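Local coordinates for protein acyl-coenzyme A oxidase (Caenorhabditis elegans, PDB 5K3I) that catalyses the first step of peroxisomal beta-oxidation, using FAD and oxygen to desaturate fatty acyl-CoA and release hydrogen peroxide, and also binds ATP, at residues A150-G155 with K187-N192; R343-I348 with K606-A611; Q496-R501 with T580-D585. The protein carries 1 engineered substitution. One frame throughout, in Å; residues are numbered along the deposited sequence.

Contact 1 (A150-G155 with K187-N192); sequences AQTEMG and KWWPGN. With FAD (flavin-adenine dinucleotide), chain I.
Glu153 and Lys187 form a lone beta bridge, CA to CA 4.0 Å, next to which Trp188 N donates to Thr152 O at 2.9 Å. The two segments, a loop leaving strand 147-150 and the short strand 187-188 with the turn that follows it, build the flavin site of the beta domain in the acyl-CoA oxidase fold. Lys187 bends at its second torsion (chi2 -65°), which brings its ammonium back to the 150-155 loop. There NZ reaches Gln151 O at 2.8 Å and forms a salt bridge with Glu153 OE2, meeting that oxygen on its anti side; Val203 O also accepts from the ammonium, and Thr165 OG1 bonds the same carboxylate oxygen. This buried charge is therefore matched by several oxygens. Met154 and Trp188 run alongside each other in a Met-aromatic contact, with Met154 SD 5.1 Å from the centre of the Trp188 six-membered ring and set obliquely to it; Met154 CE packs on CZ3. His412 of the second subunit meets the rings of both Trp188 and Trp189. Pro190 packs CG against Ala150 CA, joining the segments close to the isoalloxazine, while the Trp189 indole lays one face over the flavin's benzenoid end. The pyrimidine end is gripped by hydrogen bonds: Gly191 N serves FAD O4, Gln151 N and Thr152 N share FAD O2, and Thr152 OG1 donates to FAD N1 at 2.7 Å.

Contact 2 (R343-I348 with K606-A611); sequences RLFPFI and KIRPNA. With ATP (adenosine-5'-triphosphate), chain N.
Phe345 carries this contact, its ring lying obliquely against Ile607, Arg608 and Ala611. With CG anti to its own carbonyl carbon (chi1 -63°), the phenyl group reaches outward from its helix to meet the other. Its CE1 and CZ carbons meet Ala611, whose CB lies 3.5 Å from Phe345 CE1 and nearly as close to CZ. Phe345 CE2 comes within 3.6 Å of Arg608 CA, so the ring rests on backbone as well as on the base of a side chain. Ile607 and Phe345 run past one another with opposed headings, and the branch methyl Ile607 CG2 touches Phe345 CD2 at 4.1 Å. Ile348, one turn on from Phe345, extends its CD1 toward Ala611 at the fringe of the same patch. These side chains join two members of the helical part of the acyl-CoA oxidase fold, helix 338-370 and helix 590-616, whose short segments cross at 77°. Phe345 fills the gap between their axes, which are 10.8 Å apart at closest approach. Leu569 of helix 557-577 also packs on Phe345. Arg608 lends its CB to the apolar patch, while its guanidinium turns off to salt bridges with Glu19 and Glu336. Elsewhere on helix 338-370, Arg343 reaches both nucleotides: its NH1 is hydrogen-bonded to O3B of a bound FAD, and its CB lies 3.4 Å from ATP O2'.

Contact 3 (Q496-R501 with T580-D585); sequences QHIAKR and TYALED. With ATP (adenosine-5'-triphosphate), chain J.
The short helix 579-583, which presents Tyr581 to ATP, is joined here to helix 489-515 by charged and apolar side chains. His497 and Asp585 meet head-on, with ring and carboxylate nearly coplanar, 20° apart. His497 NE2 donates to the syn lone pair of Asp585 OD2 at 2.7 Å, a straight bond (167°), while Ser474 engages His497 ND1 and Phe587 stacks on the ring. Arg501 NH2 forms a salt bridge of 2.7 Å to Glu584 OE1, approaching from above the carboxylate, whose plane is almost perpendicular to the guanidinium. Within this all-helical region of the oxidase, Glu584 also bridges to Arg597 of the second subunit, linking the contact to the dimer interface. Beside these polar pairs, Ile498 packs CB against Tyr581 CB at 3.9 Å and CG2 against Ala582. The phenol turns off from helix 489-515 past Arg533, and Tyr581 OH donates to ATP O1G at 2.7 Å.

Along the chain, contact 1 closes first, in the beta domain; contact 2 then opens on helix 338-370 and closes on helix 590-616, with contact 3 lying wholly in the intervening sequence. Contacts 2 and 3 have centres about 27 Å apart, and their second segments sit on consecutive helices, 579-583 and 590-616. Contact 1 is about 40 Å from contact 2 and about 41 Å from contact 3, between centres, and lies on the opposite side of the chain's centre from contact 2. Its flavin site is completed by the second subunit, which also meets contact 3. The ATP at contact 2 bonds Tyr581 of the second subunit, so dimerisation unites sites that are separate within one chain.

Contact 1 (A150-G155 with K187-N192)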
loop_
_atom_site.group_PDB
_atom_site.type_symbol
_atom_site.label_atom_id
_atom_site.label_comp_id
_atom_site.label_asym_id
_atom_site.label_seq_id
_atom_site.Cartn_x
_atom_site.Cartn_y
_atom_site.Cartn_z
ATOM N N ALA A 150 -5.653 -26.039 7.923
ATOM C CA ALA A 150 -5.145 -25.430 9.152
ATOM C C ALA A 150 -3.678 -25.804 9.368
ATOM O O ALA A 150 -3.366 -26.827 9.973
ATOM C CB ALA A 150 -5.997 -25.855 10.349
ATOM N N GLN A 151 -2.777 -24.952 8.881
ATOM C CA GLN A 151 -1.337 -25.126 9.047
ATOM C C GLN A 151 -0.744 -24.159 10.065
ATOM O O GLN A 151 -0.172 -24.582 11.075
ATOM C CB GLN A 151 -0.659 -24.947 7.687
ATOM C CG GLN A 151 0.830 -25.170 7.681
ATOM C CD GLN A 151 1.369 -25.290 6.269
ATOM O OE1 GLN A 151 1.190 -26.311 5.606
ATOM N NE2 GLN A 151 2.013 -24.229 5.788
ATOM N N THR A 152 -0.862 -22.857 9.804
ATOM C CA THR A 152 -0.264 -21.828 10.648
ATOM C C THR A 152 -0.800 -21.843 12.075
ATOM O O THR A 152 -1.979 -22.118 12.323
ATOM C CB THR A 152 -0.487 -20.458 10.011
ATOM O OG1 THR A 152 0.020 -20.489 8.673
ATOM C CG2 THR A 152 0.213 -19.341 10.785
ATOM N N GLU A 153 0.089 -21.524 13.010
ATOM C CA GLU A 153 -0.232 -21.357 14.413
ATOM C C GLU A 153 0.153 -19.949 14.839
ATOM O O GLU A 153 0.856 -19.234 14.122
ATOM C CB GLU A 153 0.507 -22.395 15.260
ATOM C CG GLU A 153 0.303 -23.808 14.781
ATOM C CD GLU A 153 1.006 -24.819 15.664
ATOM O OE1 GLU A 153 1.954 -24.421 16.370
ATOM O OE2 GLU A 153 0.631 -26.015 15.628
ATOM N N MET A 154 -0.298 -19.558 16.033
ATOM C CA MET A 154 -0.050 -18.196 16.499
ATOM C C MET A 154 1.448 -17.904 16.537
ATOM O O MET A 154 1.886 -16.792 16.218
ATOM C CB MET A 154 -0.679 -17.971 17.878
ATOM C CG MET A 154 -0.496 -16.544 18.376
ATOM S SD MET A 154 -0.771 -16.344 20.147
ATOM C CE MET A 154 -2.504 -16.694 20.318
ATOM N N GLY A 155 2.252 -18.895 16.917
ATOM C CA GLY A 155 3.674 -18.725 17.046
ATOM C C GLY A 155 4.540 -19.227 15.912
ATOM O O GLY A 155 5.762 -19.024 15.956
ATOM N N LYS A 187 -3.746 -23.119 16.357
ATOM C CA LYS A 187 -3.889 -22.829 14.941
ATOM C C LYS A 187 -4.484 -21.437 14.783
ATOM O O LYS A 187 -5.346 -21.022 15.560
ATOM C CB LYS A 187 -4.767 -23.876 14.257
ATOM C CG LYS A 187 -4.157 -25.264 14.265
ATOM C CD LYS A 187 -2.882 -25.276 13.440
ATOM C CE LYS A 187 -2.106 -26.563 13.629
ATOM N NZ LYS A 187 -0.761 -26.513 12.989
ATOM N N TRP A 188 -3.997 -20.702 13.792
ATOM C CA TRP A 188 -4.235 -19.266 13.733
ATOM C C TRP A 188 -3.944 -18.821 12.313
ATOM O O TRP A 188 -2.867 -19.122 11.784
ATOM C CB TRP A 188 -3.340 -18.542 14.745
ATOM C CG TRP A 188 -3.737 -17.137 15.075
ATOM C CD1 TRP A 188 -3.577 -16.036 14.289
ATOM C CD2 TRP A 188 -4.355 -16.681 16.282
ATOM N NE1 TRP A 188 -4.052 -14.921 14.933
ATOM C CE2 TRP A 188 -4.539 -15.291 16.157
ATOM C CE3 TRP A 188 -4.775 -17.313 17.454
ATOM C CZ2 TRP A 188 -5.123 -14.523 17.156
ATOM C CZ3 TRP A 188 -5.359 -16.546 18.444
ATOM C CH2 TRP A 188 -5.524 -15.166 18.290
ATOM N N TRP A 189 -4.950 -18.177 11.682
ATOM C CA TRP A 189 -5.034 -17.672 10.303
ATOM C C TRP A 189 -5.730 -18.563 9.270
ATOM O O TRP A 189 -6.100 -18.027 8.223
ATOM C CB TRP A 189 -3.665 -17.278 9.747
ATOM C CG TRP A 189 -3.236 -15.947 10.223
ATOM C CD1 TRP A 189 -2.255 -15.660 11.126
ATOM C CD2 TRP A 189 -3.821 -14.699 9.853
ATOM N NE1 TRP A 189 -2.180 -14.302 11.322
ATOM C CE2 TRP A 189 -3.134 -13.693 10.551
ATOM C CE3 TRP A 189 -4.857 -14.335 8.989
ATOM C CZ2 TRP A 189 -3.455 -12.350 10.420
ATOM C CZ3 TRP A 189 -5.168 -13.008 8.857
ATOM C CH2 TRP A 189 -4.469 -12.026 9.565
ATOM N N PRO A 190 -5.903 -19.879 9.453
ATOM C CA PRO A 190 -6.662 -20.637 8.453
ATOM C C PRO A 190 -7.991 -19.961 8.151
ATOM O O PRO A 190 -8.790 -19.682 9.049
ATOM C CB PRO A 190 -6.841 -22.003 9.122
ATOM C CG PRO A 190 -5.634 -22.136 9.920
ATOM C CD PRO A 190 -5.391 -20.796 10.493
ATOM N N GLY A 191 -8.221 -19.698 6.870
ATOM C CA GLY A 191 -9.415 -18.978 6.481
ATOM C C GLY A 191 -10.651 -19.842 6.649
ATOM O O GLY A 191 -10.613 -21.058 6.466
ATOM N N ASN A 192 -11.750 -19.204 7.045
ATOM C CA ASN A 192 -13.051 -19.830 7.236
ATOM C C ASN A 192 -13.034 -20.826 8.387
ATOM O O ASN A 192 -13.925 -21.675 8.481
ATOM C CB ASN A 192 -13.546 -20.506 5.954
ATOM C CG ASN A 192 -13.715 -19.525 4.812
ATOM O OD1 ASN A 192 -13.197 -19.728 3.712
ATOM N ND2 ASN A 192 -14.457 -18.449 5.066
HETATM P PA FAD I . 6.922 -14.646 10.390
HETATM O O1A FAD I . 7.911 -15.675 9.910
HETATM O O2A FAD I . 6.579 -14.912 11.839
HETATM O O5B FAD I . 7.601 -13.167 10.206
HETATM C C5B FAD I . 8.126 -12.969 8.916
HETATM C C4B FAD I . 9.251 -11.923 9.104
HETATM O O4B FAD I . 10.287 -12.487 9.646
HETATM C C3B FAD I . 9.592 -11.519 7.666
HETATM O O3B FAD I . 9.888 -10.191 7.622
HETATM C C2B FAD I . 10.795 -12.393 7.276
HETATM O O2B FAD I . 11.817 -11.475 6.673
HETATM C C1B FAD I . 11.280 -12.834 8.402
HETATM N N9A FAD I . 11.619 -14.238 8.461
HETATM C C8A FAD I . 10.924 -15.255 9.003
HETATM N N7A FAD I . 11.630 -16.369 8.835
HETATM C C5A FAD I . 12.788 -16.037 8.190
HETATM C C6A FAD I . 13.884 -16.755 7.754
HETATM N N6A FAD I . 14.329 -18.124 7.755
HETATM N N1A FAD I . 14.892 -16.131 7.135
HETATM C C2A FAD I . 14.850 -14.789 6.929
HETATM N N3A FAD I . 13.783 -14.091 7.351
HETATM C C4A FAD I . 12.767 -14.714 7.976
HETATM N N1 FAD I . -2.160 -19.909 7.198
HETATM C C2 FAD I . -2.800 -21.226 7.080
HETATM O O2 FAD I . -2.273 -22.187 7.580
HETATM N N3 FAD I . -4.080 -21.301 6.338
HETATM C C4 FAD I . -4.659 -20.099 5.756
HETATM O O4 FAD I . -5.665 -20.142 5.176
HETATM C C4X FAD I . -3.989 -18.762 5.893
HETATM N N5 FAD I . -4.550 -17.556 5.329
HETATM C C5X FAD I . -3.843 -16.265 5.483
HETATM C C6 FAD I . -4.414 -15.112 4.923
HETATM C C7 FAD I . -3.740 -13.887 5.078
HETATM C C7M FAD I . -4.612 -12.838 4.357
HETATM C C8 FAD I . -2.521 -13.806 5.780
HETATM C C8M FAD I . -1.810 -12.471 5.937
HETATM C C9 FAD I . -1.959 -14.972 6.342
HETATM C C9A FAD I . -2.637 -16.200 6.181
HETATM N N10 FAD I . -2.058 -17.455 6.767
HETATM C C10 FAD I . -2.755 -18.710 6.609
HETATM C "C1'" FAD I . -0.801 -17.426 7.491
HETATM C "C2'" FAD I . 0.389 -17.397 6.504
HETATM O "O2'" FAD I . 0.607 -18.656 5.942
HETATM C "C3'" FAD I . 1.591 -16.966 7.328
HETATM O "O3'" FAD I . 1.223 -15.768 7.927
HETATM C "C4'" FAD I . 2.747 -16.776 6.360
HETATM O "O4'" FAD I . 3.278 -18.025 6.058
HETATM C "C5'" FAD I . 3.849 -15.929 6.996
HETATM O "O5'" FAD I . 4.523 -16.697 7.973
HETATM P P FAD I . 4.564 -15.996 9.466
HETATM O O1P FAD I . 3.174 -15.492 9.833
HETATM O O2P FAD I . 5.021 -16.948 10.527
HETATM O O3P FAD I . 5.567 -14.683 9.443
#

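Contact 2 (R343-I348 with K606-A611)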
loop_
_atom_site.group_PDB
_atom_site.type_symbol
_atom_site.label_atom_id
_atom_site.label_comp_id
_atom_site.label_asym_id
_atom_site.label_seq_id
_atom_site.Cartn_x
_atom_site.Cartn_y
_atom_site.Cartn_z
ATOM N N ARG A 343 2.430 6.255 -15.188
ATOM C CA ARG A 343 2.038 5.608 -13.942
ATOM C C ARG A 343 0.977 4.517 -14.113
ATOM O O ARG A 343 0.710 3.775 -13.158
ATOM C CB ARG A 343 1.620 6.675 -12.910
ATOM C CG ARG A 343 0.217 7.201 -12.959
ATOM C CD ARG A 343 0.030 8.366 -11.981
ATOM N NE ARG A 343 0.492 8.040 -10.627
ATOM C CZ ARG A 343 0.183 8.733 -9.530
ATOM N NH1 ARG A 343 -0.627 9.781 -9.603
ATOM N NH2 ARG A 343 0.641 8.342 -8.349
ATOM N N LEU A 344 0.422 4.334 -15.312
ATOM C CA LEU A 344 -0.549 3.274 -15.586
ATOM C C LEU A 344 -0.028 2.216 -16.547
ATOM O O LEU A 344 -0.020 1.025 -16.208
ATOM C CB LEU A 344 -1.847 3.878 -16.166
ATOM C CG LEU A 344 -2.760 4.798 -15.354
ATOM C CD1 LEU A 344 -3.769 5.456 -16.269
ATOM C CD2 LEU A 344 -3.485 3.897 -14.409
ATOM N N PHE A 345 0.404 2.621 -17.744
ATOM C CA PHE A 345 0.631 1.672 -18.833
ATOM C C PHE A 345 1.671 0.607 -18.512
ATOM O O PHE A 345 1.485 -0.544 -18.952
ATOM C CB PHE A 345 1.044 2.425 -20.100
ATOM C CG PHE A 345 -0.008 3.363 -20.633
ATOM C CD1 PHE A 345 -1.276 3.413 -20.064
ATOM C CD2 PHE A 345 0.259 4.170 -21.729
ATOM C CE1 PHE A 345 -2.241 4.272 -20.557
ATOM C CE2 PHE A 345 -0.700 5.021 -22.232
ATOM C CZ PHE A 345 -1.952 5.074 -21.647
ATOM N N PRO A 346 2.773 0.896 -17.805
ATOM C CA PRO A 346 3.713 -0.188 -17.490
ATOM C C PRO A 346 3.067 -1.284 -16.677
ATOM O O PRO A 346 3.487 -2.444 -16.770
ATOM C CB PRO A 346 4.819 0.529 -16.697
ATOM C CG PRO A 346 4.763 1.933 -17.194
ATOM C CD PRO A 346 3.305 2.206 -17.368
ATOM N N PHE A 347 2.059 -0.945 -15.874
ATOM C CA PHE A 347 1.362 -1.959 -15.099
ATOM C C PHE A 347 0.380 -2.751 -15.943
ATOM O O PHE A 347 0.075 -3.900 -15.607
ATOM C CB PHE A 347 0.677 -1.315 -13.902
ATOM C CG PHE A 347 1.633 -0.563 -13.018
ATOM C CD1 PHE A 347 2.598 -1.245 -12.292
ATOM C CD2 PHE A 347 1.582 0.815 -12.923
ATOM C CE1 PHE A 347 3.482 -0.561 -11.488
ATOM C CE2 PHE A 347 2.464 1.501 -12.122
ATOM C CZ PHE A 347 3.412 0.817 -11.402
ATOM N N ILE A 348 -0.147 -2.167 -17.020
ATOM C CA ILE A 348 -0.937 -2.967 -17.946
ATOM C C ILE A 348 -0.049 -4.032 -18.557
ATOM O O ILE A 348 -0.425 -5.207 -18.648
ATOM C CB ILE A 348 -1.580 -2.090 -19.038
ATOM C CG1 ILE A 348 -2.530 -1.048 -18.454
ATOM C CG2 ILE A 348 -2.372 -2.966 -20.003
ATOM C CD1 ILE A 348 -3.089 -0.118 -19.519
ATOM N N LYS A 606 2.723 5.223 -28.009
ATOM C CA LYS A 606 2.253 4.159 -28.898
ATOM C C LYS A 606 1.092 3.364 -28.293
ATOM O O LYS A 606 0.095 3.078 -28.973
ATOM C CB LYS A 606 3.407 3.222 -29.234
ATOM C CG LYS A 606 3.092 2.213 -30.312
ATOM C CD LYS A 606 3.148 2.852 -31.683
ATOM C CE LYS A 606 2.217 2.164 -32.661
ATOM N NZ LYS A 606 2.387 0.690 -32.653
ATOM N N ILE A 607 1.201 2.994 -27.015
ATOM C CA ILE A 607 0.194 2.128 -26.396
ATOM C C ILE A 607 -1.128 2.846 -26.157
ATOM O O ILE A 607 -2.191 2.221 -26.238
ATOM C CB ILE A 607 0.759 1.523 -25.092
ATOM C CG1 ILE A 607 1.803 0.455 -25.415
ATOM C CG2 ILE A 607 -0.349 0.946 -24.219
ATOM C CD1 ILE A 607 1.201 -0.861 -25.870
ATOM N N ARG A 608 -1.090 4.149 -25.857
ATOM C CA ARG A 608 -2.255 4.941 -25.456
ATOM C C ARG A 608 -3.556 4.639 -26.208
ATOM O O ARG A 608 -4.571 4.346 -25.554
ATOM C CB ARG A 608 -1.961 6.432 -25.580
ATOM C CG ARG A 608 -3.134 7.259 -25.133
ATOM C CD ARG A 608 -3.567 8.243 -26.174
ATOM N NE ARG A 608 -4.902 8.761 -25.886
ATOM C CZ ARG A 608 -5.140 9.980 -25.412
ATOM N NH1 ARG A 608 -4.136 10.815 -25.166
ATOM N NH2 ARG A 608 -6.384 10.374 -25.179
ATOM N N PRO A 609 -3.603 4.694 -27.547
ATOM C CA PRO A 609 -4.898 4.474 -28.218
ATOM C C PRO A 609 -5.456 3.079 -27.991
ATOM O O PRO A 609 -6.654 2.867 -28.221
ATOM C CB PRO A 609 -4.587 4.712 -29.702
ATOM C CG PRO A 609 -3.120 4.644 -29.834
ATOM C CD PRO A 609 -2.518 4.982 -28.511
ATOM N N ASN A 610 -4.629 2.123 -27.554
ATOM C CA ASN A 610 -5.064 0.783 -27.187
ATOM C C ASN A 610 -5.258 0.578 -25.688
ATOM O O ASN A 610 -5.796 -0.464 -25.304
ATOM C CB ASN A 610 -4.071 -0.252 -27.719
ATOM C CG ASN A 610 -4.312 -0.583 -29.172
ATOM O OD1 ASN A 610 -5.456 -0.578 -29.634
ATOM N ND2 ASN A 610 -3.247 -0.871 -29.904
ATOM N N ALA A 611 -4.812 1.512 -24.837
ATOM C CA ALA A 611 -4.829 1.283 -23.393
ATOM C C ALA A 611 -6.186 0.777 -22.908
ATOM O O ALA A 611 -6.264 -0.237 -22.204
ATOM C CB ALA A 611 -4.432 2.564 -22.655
HETATM P PG ATP N . 13.882 6.800 -10.303
HETATM O O1G ATP N . 14.474 8.068 -10.868
HETATM O O2G ATP N . 14.664 6.203 -9.161
HETATM O O3G ATP N . 13.442 5.804 -11.348
HETATM P PB ATP N . 11.387 6.230 -9.153
HETATM O O1B ATP N . 11.775 4.862 -9.660
HETATM O O2B ATP N . 11.124 6.434 -7.683
HETATM O O3B ATP N . 12.509 7.287 -9.618
HETATM P PA ATP N . 9.972 6.544 -11.559
HETATM O O1A ATP N . 10.989 5.520 -11.998
HETATM O O2A ATP N . 9.965 7.915 -12.189
HETATM O O3A ATP N . 10.084 6.723 -9.962
HETATM O "O5'" ATP N . 8.505 5.906 -11.725
HETATM C "C5'" ATP N . 8.170 4.684 -11.072
HETATM C "C4'" ATP N . 6.765 4.760 -10.482
HETATM O "O4'" ATP N . 6.815 5.293 -9.156
HETATM C "C3'" ATP N . 5.847 5.657 -11.299
HETATM O "O3'" ATP N . 4.783 4.886 -11.863
HETATM C "C2'" ATP N . 5.283 6.673 -10.327
HETATM O "O2'" ATP N . 3.854 6.670 -10.379
HETATM C "C1'" ATP N . 5.760 6.236 -8.952
HETATM N N9 ATP N . 6.244 7.412 -8.188
HETATM C C8 ATP N . 7.433 8.024 -8.343
HETATM N N7 ATP N . 7.558 9.071 -7.488
HETATM C C5 ATP N . 6.426 9.140 -6.764
HETATM C C6 ATP N . 5.898 10.008 -5.685
HETATM N N6 ATP N . 6.626 11.040 -5.196
HETATM N N1 ATP N . 4.664 9.734 -5.206
HETATM C C2 ATP N . 3.930 8.711 -5.682
HETATM N N3 ATP N . 4.346 7.886 -6.658
HETATM C C4 ATP N . 5.563 8.045 -7.230
#

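Contact 3 (Q496-R501 with T580-D585)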
loop_
_atom_site.group_PDB
_atom_site.type_symbol
_atom_site.label_atom_id
_atom_site.label_comp_id
_atom_site.label_asym_id
_atom_site.label_seq_id
_atom_site.Cartn_x
_atom_site.Cartn_y
_atom_site.Cartn_z
ATOM N N GLN A 496 19.440 -11.554 -18.987
ATOM C CA GLN A 496 20.196 -12.752 -18.624
ATOM C C GLN A 496 21.562 -12.412 -18.036
ATOM O O GLN A 496 22.020 -13.069 -17.093
ATOM C CB GLN A 496 20.351 -13.678 -19.827
ATOM C CG GLN A 496 19.073 -14.407 -20.221
ATOM C CD GLN A 496 19.260 -15.296 -21.440
ATOM O OE1 GLN A 496 20.228 -15.151 -22.180
ATOM N NE2 GLN A 496 18.336 -16.233 -21.642
ATOM N N HIS A 497 22.243 -11.414 -18.599
ATOM C CA HIS A 497 23.591 -11.113 -18.138
ATOM C C HIS A 497 23.575 -10.571 -16.713
ATOM O O HIS A 497 24.369 -10.997 -15.870
ATOM C CB HIS A 497 24.268 -10.124 -19.088
ATOM C CG HIS A 497 25.582 -9.626 -18.587
ATOM N ND1 HIS A 497 26.765 -10.294 -18.814
ATOM C CD2 HIS A 497 25.900 -8.534 -17.851
ATOM C CE1 HIS A 497 27.759 -9.627 -18.252
ATOM N NE2 HIS A 497 27.262 -8.556 -17.660
ATOM N N ILE A 498 22.690 -9.613 -16.429
ATOM C CA ILE A 498 22.677 -9.010 -15.102
ATOM C C ILE A 498 22.194 -10.008 -14.055
ATOM O O ILE A 498 22.643 -9.973 -12.904
ATOM C CB ILE A 498 21.851 -7.711 -15.095
ATOM C CG1 ILE A 498 20.368 -7.962 -15.361
ATOM C CG2 ILE A 498 22.390 -6.745 -16.130
ATOM C CD1 ILE A 498 19.540 -6.705 -15.292
ATOM N N ALA A 499 21.275 -10.904 -14.422
ATOM C CA ALA A 499 20.794 -11.894 -13.462
ATOM C C ALA A 499 21.858 -12.948 -13.173
ATOM O O ALA A 499 22.037 -13.358 -12.019
ATOM C CB ALA A 499 19.511 -12.550 -13.972
ATOM N N LYS A 500 22.572 -13.408 -14.207
ATOM C CA LYS A 500 23.689 -14.326 -13.987
ATOM C C LYS A 500 24.781 -13.671 -13.153
ATOM O O LYS A 500 25.314 -14.278 -12.217
ATOM C CB LYS A 500 24.257 -14.799 -15.320
ATOM C CG LYS A 500 25.602 -15.500 -15.183
ATOM C CD LYS A 500 26.161 -15.897 -16.534
ATOM C CE LYS A 500 26.544 -14.674 -17.347
ATOM N NZ LYS A 500 27.432 -15.036 -18.484
ATOM N N ARG A 501 25.140 -12.429 -13.493
ATOM C CA ARG A 501 26.257 -11.765 -12.823
ATOM C C ARG A 501 25.969 -11.537 -11.345
ATOM O O ARG A 501 26.850 -11.730 -10.500
ATOM C CB ARG A 501 26.607 -10.457 -13.529
ATOM C CG ARG A 501 28.023 -9.972 -13.246
ATOM C CD ARG A 501 28.178 -8.510 -13.666
ATOM N NE ARG A 501 27.242 -7.621 -12.983
ATOM C CZ ARG A 501 27.470 -6.955 -11.857
ATOM N NH1 ARG A 501 28.634 -7.053 -11.230
ATOM N NH2 ARG A 501 26.512 -6.177 -11.366
ATOM N N THR A 580 20.963 -0.096 -12.790
ATOM C CA THR A 580 22.149 -0.164 -11.941
ATOM C C THR A 580 22.982 -1.404 -12.235
ATOM O O THR A 580 24.207 -1.321 -12.349
ATOM C CB THR A 580 21.738 -0.124 -10.467
ATOM O OG1 THR A 580 21.352 1.218 -10.119
ATOM C CG2 THR A 580 22.887 -0.529 -9.567
ATOM N N TYR A 581 22.335 -2.557 -12.393
ATOM C CA TYR A 581 23.071 -3.799 -12.598
ATOM C C TYR A 581 23.678 -3.873 -13.994
ATOM O O TYR A 581 24.695 -4.549 -14.191
ATOM C CB TYR A 581 22.150 -4.993 -12.351
ATOM C CG TYR A 581 21.718 -5.138 -10.907
ATOM C CD1 TYR A 581 22.616 -5.550 -9.935
ATOM C CD2 TYR A 581 20.424 -4.838 -10.514
ATOM C CE1 TYR A 581 22.230 -5.680 -8.620
ATOM C CE2 TYR A 581 20.032 -4.962 -9.194
ATOM C CZ TYR A 581 20.940 -5.384 -8.252
ATOM O OH TYR A 581 20.568 -5.512 -6.935
ATOM N N ALA A 582 23.066 -3.206 -14.973
ATOM C CA ALA A 582 23.602 -3.209 -16.329
ATOM C C ALA A 582 24.779 -2.250 -16.493
ATOM O O ALA A 582 25.624 -2.450 -17.375
ATOM C CB ALA A 582 22.496 -2.854 -17.320
ATOM N N LEU A 583 24.852 -1.206 -15.672
ATOM C CA LEU A 583 25.898 -0.198 -15.808
ATOM C C LEU A 583 27.165 -0.542 -15.042
ATOM O O LEU A 583 28.255 -0.123 -15.442
ATOM C CB LEU A 583 25.400 1.163 -15.313
ATOM C CG LEU A 583 24.254 1.879 -16.028
ATOM C CD1 LEU A 583 23.633 2.899 -15.088
ATOM C CD2 LEU A 583 24.736 2.560 -17.294
ATOM N N GLU A 584 27.032 -1.244 -13.913
ATOM C CA GLU A 584 28.154 -1.527 -13.020
ATOM C C GLU A 584 29.408 -2.042 -13.719
ATOM O O GLU A 584 30.514 -1.558 -13.468
ATOM C CB GLU A 584 27.721 -2.556 -11.978
ATOM C CG GLU A 584 27.248 -1.985 -10.670
ATOM C CD GLU A 584 27.071 -3.063 -9.637
ATOM O OE1 GLU A 584 26.243 -3.964 -9.886
ATOM O OE2 GLU A 584 27.785 -3.035 -8.609
ATOM N N ASP A 585 29.260 -3.020 -14.608
ATOM C CA ASP A 585 30.410 -3.618 -15.275
ATOM C C ASP A 585 30.631 -3.043 -16.667
ATOM O O ASP A 585 31.367 -3.630 -17.471
ATOM C CB ASP A 585 30.259 -5.139 -15.345
ATOM C CG ASP A 585 29.011 -5.572 -16.103
ATOM O OD1 ASP A 585 28.068 -4.756 -16.242
ATOM O OD2 ASP A 585 28.987 -6.740 -16.558
HETATM P PG ATP J . 17.116 -3.523 -6.260
HETATM O O1G ATP J . 18.112 -4.654 -6.207
HETATM O O2G ATP J . 16.700 -2.916 -7.586
HETATM O O3G ATP J . 17.359 -2.495 -5.182
HETATM P PB ATP J . 14.762 -3.646 -4.700
HETATM O O1B ATP J . 15.072 -2.194 -4.460
HETATM O O2B ATP J . 13.358 -3.962 -5.137
HETATM O O3B ATP J . 15.772 -4.277 -5.800
HETATM P PA ATP J . 16.019 -4.078 -2.137
HETATM O O1A ATP J . 16.706 -2.784 -2.450
HETATM O O2A ATP J . 16.931 -5.232 -1.797
HETATM O O3A ATP J . 15.018 -4.502 -3.348
HETATM O "O5'" ATP J . 14.971 -3.751 -0.961
HETATM C "C5'" ATP J . 14.174 -2.563 -1.016
HETATM C "C4'" ATP J . 12.970 -2.698 -0.093
HETATM O "O4'" ATP J . 11.848 -3.261 -0.788
HETATM C "C3'" ATP J . 13.295 -3.645 1.041
HETATM O "O3'" ATP J . 12.697 -3.132 2.220
HETATM C "C2'" ATP J . 12.586 -4.931 0.713
HETATM O "O2'" ATP J . 12.083 -5.528 1.897
HETATM C "C1'" ATP J . 11.425 -4.481 -0.150
HETATM N N9 ATP J . 11.110 -5.594 -1.074
HETATM C C8 ATP J . 11.869 -5.985 -2.111
HETATM N N7 ATP J . 11.307 -7.056 -2.741
HETATM C C5 ATP J . 10.169 -7.359 -2.086
HETATM C C6 ATP J . 9.102 -8.376 -2.228
HETATM N N6 ATP J . 9.157 -9.295 -3.227
HETATM N N1 ATP J . 8.081 -8.353 -1.335
HETATM C C2 ATP J . 8.021 -7.445 -0.341
HETATM N N3 ATP J . 8.961 -6.498 -0.162
HETATM C C4 ATP J . 10.044 -6.401 -0.984
#